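Local atomic coordinates of glycosyl hydrolase, family 38 (Enterococcus faecalis, PDB entry 5KBP), a protein that probably hydrolyses alpha-mannosidic linkages in carbohydrates, as a metal-binding member of glycoside hydrolase family 38. Residues A403-L408 / A806-H811; E423-R428 / Q483-K488. One frame throughout, in Å; residues are numbered along the deposited sequence.

Contact 1: A403-L408 / A806-H811; sequences AHPFVL and ATTARH. With SO4 (sulfate ion), chain D; SO4 (sulfate ion), chain J.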
# COMPACT_ATOMS: atom_id res chain seq x y z
N ALA A 403 -27.51 13.15 32.54
CA ALA A 403 -27.19 11.76 32.25
C ALA A 403 -26.39 11.64 30.96
O ALA A 403 -26.46 12.49 30.07
CB ALA A 403 -28.46 10.92 32.16
N HIS A 404 -25.61 10.56 30.86
CA HIS A 404 -24.79 10.27 29.70
C HIS A 404 -25.37 9.07 28.96
O HIS A 404 -25.07 7.92 29.31
CB HIS A 404 -23.34 10.00 30.11
CG HIS A 404 -22.75 11.07 30.99
ND1 HIS A 404 -22.29 12.26 30.49
CD2 HIS A 404 -22.56 11.12 32.32
CE1 HIS A 404 -21.83 13.00 31.48
NE2 HIS A 404 -21.98 12.33 32.61
N PRO A 405 -26.21 9.28 27.95
CA PRO A 405 -26.83 8.14 27.26
C PRO A 405 -25.93 7.52 26.21
O PRO A 405 -25.05 8.17 25.64
CB PRO A 405 -28.08 8.77 26.61
CG PRO A 405 -27.69 10.18 26.37
CD PRO A 405 -26.74 10.57 27.48
N PHE A 406 -26.16 6.24 25.96
CA PHE A 406 -25.47 5.50 24.91
C PHE A 406 -26.41 4.47 24.33
O PHE A 406 -27.38 4.05 24.97
CB PHE A 406 -24.18 4.84 25.44
CG PHE A 406 -24.41 3.88 26.57
CD1 PHE A 406 -24.45 4.33 27.88
CD2 PHE A 406 -24.56 2.53 26.33
CE1 PHE A 406 -24.66 3.45 28.92
CE2 PHE A 406 -24.76 1.64 27.37
CZ PHE A 406 -24.81 2.10 28.67
N VAL A 407 -26.12 4.04 23.10
CA VAL A 407 -27.01 3.18 22.33
C VAL A 407 -26.26 1.92 21.92
O VAL A 407 -25.10 1.98 21.50
CB VAL A 407 -27.56 3.91 21.08
CG1 VAL A 407 -28.56 3.03 20.34
CG2 VAL A 407 -28.20 5.23 21.48
N LEU A 408 -26.94 0.77 22.03
CA LEU A 408 -26.40 -0.52 21.63
C LEU A 408 -27.15 -1.02 20.41
O LEU A 408 -28.38 -1.13 20.44
CB LEU A 408 -26.51 -1.54 22.77
CG LEU A 408 -25.38 -1.56 23.80
CD1 LEU A 408 -25.74 -2.44 24.98
CD2 LEU A 408 -24.09 -2.04 23.15
N ALA A 806 -22.44 3.21 20.94
CA ALA A 806 -22.26 4.61 20.59
C ALA A 806 -22.87 5.49 21.67
O ALA A 806 -23.99 5.23 22.12
CB ALA A 806 -22.88 4.94 19.24
N THR A 807 -22.14 6.53 22.06
CA THR A 807 -22.66 7.52 22.98
C THR A 807 -23.26 8.69 22.21
O THR A 807 -22.93 8.93 21.04
CB THR A 807 -21.57 8.02 23.92
OG1 THR A 807 -20.55 8.68 23.16
CG2 THR A 807 -20.95 6.86 24.69
N THR A 808 -24.15 9.41 22.87
CA THR A 808 -24.78 10.59 22.30
C THR A 808 -25.26 11.47 23.44
O THR A 808 -25.25 11.07 24.60
CB THR A 808 -25.94 10.22 21.36
OG1 THR A 808 -26.49 11.40 20.77
CG2 THR A 808 -27.03 9.49 22.13
N ALA A 809 -25.66 12.69 23.10
CA ALA A 809 -26.11 13.65 24.10
C ALA A 809 -27.61 13.51 24.34
O ALA A 809 -28.30 12.71 23.70
CB ALA A 809 -25.74 15.07 23.67
N ARG A 810 -28.12 14.29 25.28
CA ARG A 810 -29.56 14.35 25.52
C ARG A 810 -30.21 15.27 24.51
O ARG A 810 -29.79 16.43 24.36
CB ARG A 810 -29.85 14.83 26.94
CG ARG A 810 -29.50 13.84 28.04
CD ARG A 810 -29.99 14.33 29.39
NE ARG A 810 -31.45 14.36 29.49
CZ ARG A 810 -32.19 15.45 29.37
NH1 ARG A 810 -31.62 16.63 29.16
NH2 ARG A 810 -33.51 15.37 29.47
N HIS A 811 -31.22 14.77 23.81
CA HIS A 811 -31.92 15.55 22.80
C HIS A 811 -33.19 14.81 22.40
O HIS A 811 -33.26 13.58 22.47
CB HIS A 811 -31.04 15.80 21.57
CG HIS A 811 -30.32 14.57 21.08
ND1 HIS A 811 -30.99 13.48 20.56
CD2 HIS A 811 -29.01 14.27 21.05
CE1 HIS A 811 -30.10 12.56 20.22
NE2 HIS A 811 -28.90 13.01 20.50
S SO4 D . -28.34 17.91 30.20
O1 SO4 D . -27.56 19.04 29.73
O2 SO4 D . -28.91 18.22 31.51
O3 SO4 D . -29.43 17.64 29.26
O4 SO4 D . -27.49 16.73 30.31
S SO4 J . -34.90 19.25 28.65
O1 SO4 J . -36.29 19.67 28.47
O2 SO4 J . -34.70 18.77 30.01
O3 SO4 J . -34.01 20.39 28.40
O4 SO4 J . -34.59 18.18 27.71
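A806 pairs with V407 through two backbone hydrogen bonds, V407 N to A806 O (2.6 Å) and A806 N to V407 O (3.0 Å), an antiparallel hydrogen-bonded pair. The CB of A806 and the isopropyl of V407 share one face of the sheet, where helix 362-393 covers both through T391. T807 forms the next, non-hydrogen-bonded pair with F406, and both point to the other face. Its methyl CG2 touches only the root of that residue, F406 CB, at 3.9 Å; chi1 of 59° sets F406 CG between its own backbone N and carbonyl carbon, and the ring runs away from T807 toward V422 and V424 of strand 416-430. At T808 the strand has ended, yet its N still donates a nearly straight bond (169°) to P405 O at 3.2 Å. T808 O lies close to the proline ring, 3.1 Å from P405 CG, and A809 O approaches the same carbon at 3.7 Å. T808 OG1 is hydrogen-bonded back to H811 NE2 at 2.9 Å, linking the two side chains within the loop. R810 lays its aliphatic CG near A403 O at 3.9 Å, while its NE donates to F399 O. The guanidinium lies among two sulfates, probably from the crystallisation liquor; the separation from one is too short to be trusted. Contact between side chains is thus slight. Three backbone bonds hold the segments together, with carbonyl oxygens against the proline ring extending the contact beyond the strand, and the arginine's firm bond, from NE, goes outside the pair.

Contact 2: E423-R428 / Q483-K488; sequences EVEIER and QPYMAK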
# COMPACT_ATOMS: atom_id res chain seq x y z
N GLU A 423 -17.56 2.25 26.34
CA GLU A 423 -16.80 3.38 26.87
C GLU A 423 -17.65 4.64 26.75
O GLU A 423 -18.11 4.98 25.65
CB GLU A 423 -15.48 3.54 26.13
CG GLU A 423 -14.43 4.34 26.90
CD GLU A 423 -13.12 4.46 26.15
OE1 GLU A 423 -13.14 4.38 24.90
OE2 GLU A 423 -12.08 4.65 26.80
N VAL A 424 -17.86 5.32 27.87
CA VAL A 424 -18.73 6.49 27.94
C VAL A 424 -17.93 7.67 28.46
O VAL A 424 -17.27 7.57 29.51
CB VAL A 424 -19.96 6.23 28.84
CG1 VAL A 424 -20.87 7.44 28.85
CG2 VAL A 424 -20.71 4.99 28.36
N GLU A 425 -17.98 8.78 27.74
CA GLU A 425 -17.32 10.01 28.16
C GLU A 425 -18.16 10.69 29.24
O GLU A 425 -19.31 11.05 29.01
CB GLU A 425 -17.14 10.95 26.97
CG GLU A 425 -16.47 12.27 27.30
CD GLU A 425 -16.57 13.26 26.15
OE1 GLU A 425 -17.57 14.00 26.08
OE2 GLU A 425 -15.64 13.29 25.32
N ILE A 426 -17.58 10.85 30.43
CA ILE A 426 -18.29 11.47 31.54
C ILE A 426 -17.92 12.94 31.75
O ILE A 426 -18.71 13.68 32.35
CB ILE A 426 -18.08 10.68 32.85
CG1 ILE A 426 -16.59 10.60 33.19
CG2 ILE A 426 -18.69 9.29 32.73
CD1 ILE A 426 -16.31 9.91 34.51
N GLU A 427 -16.76 13.37 31.27
CA GLU A 427 -16.35 14.77 31.38
C GLU A 427 -15.54 15.15 30.15
O GLU A 427 -15.01 14.29 29.45
CB GLU A 427 -15.55 15.01 32.66
CG GLU A 427 -16.42 15.28 33.88
CD GLU A 427 -15.96 14.50 35.10
OE1 GLU A 427 -14.88 13.88 35.04
OE2 GLU A 427 -16.69 14.50 36.11
N ARG A 428 -15.45 16.45 29.91
CA ARG A 428 -14.81 16.95 28.69
C ARG A 428 -14.35 18.38 28.92
O ARG A 428 -15.17 19.26 29.20
CB ARG A 428 -15.78 16.87 27.51
CG ARG A 428 -15.23 17.38 26.20
CD ARG A 428 -15.70 16.50 25.06
NE ARG A 428 -16.10 17.28 23.88
CZ ARG A 428 -16.56 16.73 22.76
NH1 ARG A 428 -16.67 15.42 22.65
NH2 ARG A 428 -16.90 17.51 21.74
N GLN A 483 -12.17 20.13 16.95
CA GLN A 483 -12.45 20.50 18.34
C GLN A 483 -11.62 19.63 19.27
O GLN A 483 -12.03 18.52 19.63
CB GLN A 483 -13.93 20.38 18.66
CG GLN A 483 -14.83 21.25 17.78
CD GLN A 483 -16.30 20.94 17.99
OE1 GLN A 483 -16.65 19.90 18.52
NE2 GLN A 483 -17.16 21.86 17.56
N PRO A 484 -10.45 20.10 19.70
CA PRO A 484 -9.61 19.31 20.60
C PRO A 484 -10.02 19.49 22.06
O PRO A 484 -10.51 20.54 22.47
CB PRO A 484 -8.21 19.87 20.36
CG PRO A 484 -8.46 21.31 20.03
CD PRO A 484 -9.80 21.36 19.31
N TYR A 485 -9.78 18.44 22.85
CA TYR A 485 -10.17 18.46 24.25
C TYR A 485 -9.43 17.38 25.02
O TYR A 485 -8.86 16.45 24.43
CB TYR A 485 -11.68 18.29 24.42
CG TYR A 485 -12.25 17.05 23.77
CD1 TYR A 485 -12.21 15.81 24.41
CD2 TYR A 485 -12.84 17.11 22.51
CE1 TYR A 485 -12.73 14.68 23.81
CE2 TYR A 485 -13.36 15.98 21.91
CZ TYR A 485 -13.30 14.77 22.56
OH TYR A 485 -13.82 13.65 21.96
N MET A 486 -9.44 17.52 26.34
CA MET A 486 -9.08 16.45 27.26
C MET A 486 -10.36 15.90 27.86
O MET A 486 -11.23 16.66 28.30
CB MET A 486 -8.15 16.96 28.37
CG MET A 486 -6.77 17.36 27.89
SD MET A 486 -5.84 15.96 27.23
CE MET A 486 -4.19 16.66 27.18
N ALA A 487 -10.49 14.57 27.89
CA ALA A 487 -11.72 13.93 28.32
C ALA A 487 -11.43 12.83 29.32
O ALA A 487 -10.31 12.32 29.41
CB ALA A 487 -12.51 13.36 27.13
N LYS A 488 -12.46 12.47 30.08
CA LYS A 488 -12.42 11.34 30.99
C LYS A 488 -13.47 10.33 30.55
O LYS A 488 -14.63 10.70 30.32
CB LYS A 488 -12.67 11.78 32.44
CG LYS A 488 -12.45 10.67 33.46
CD LYS A 488 -12.38 11.23 34.87
CE LYS A 488 -11.93 10.18 35.86
NZ LYS A 488 -11.71 10.75 37.22
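I426 N donates to K488 O at 3.0 Å, and K488 N donates to E427 O at 3.2 Å. R428 adds a cation-pi stack: its guanidinium lies flat over one face of Y485, the planes 9° apart and CZ 3.9 Å from the ring centroid. With Y485 CG between its backbone N and carbonyl carbon (chi1 55°), the ring offers that face to R428. Nearer the ring's middle sits R428 CD, 3.5 Å from the centroid in a CH-pi contact. At the guanidinium edge, in its plane, E425 OE2 forms a salt bridge with R428 NH1 (3.6 Å), and D475 takes NH2 in a second. The same OE2 is 3.6 Å from A487 CB, so one carboxylate oxygen meets a cation and a methyl. On the other face of the sheet K488 runs extended beside E427, its CD 3.6 Å from E427 OE1; its ammonium goes on to T448. I426 CD1 packs on K488 CG at 4.1 Å. Both I426 and E427 face K488, with psi of I426 turned to -22°: a classic beta bulge at the edge of the antiparallel three-stranded sheet of strands 416-430, 483-499 and 463-475.

In the fold
The centres of contacts 1 and 2 are about 13 Å apart, on the same side of the chain's centre. Strands 404-410 and 416-430 follow each other in sequence but enter different antiparallel sheets: the first pairs with 503-511 and 804-807, the second with 483-499. The sheets pack face to face, H404 CB meeting V424 CG1 at 3.8 Å and T807 CG2 lying 3.5 Å from E423 O. Contact 2 closes a short excursion of 54 residues, all of it between the segments of contact 1, whose partners are separated by 397. Contact 1 therefore brings the chain back, after a long beta-rich passage, to strand 404-410 near the start of that passage.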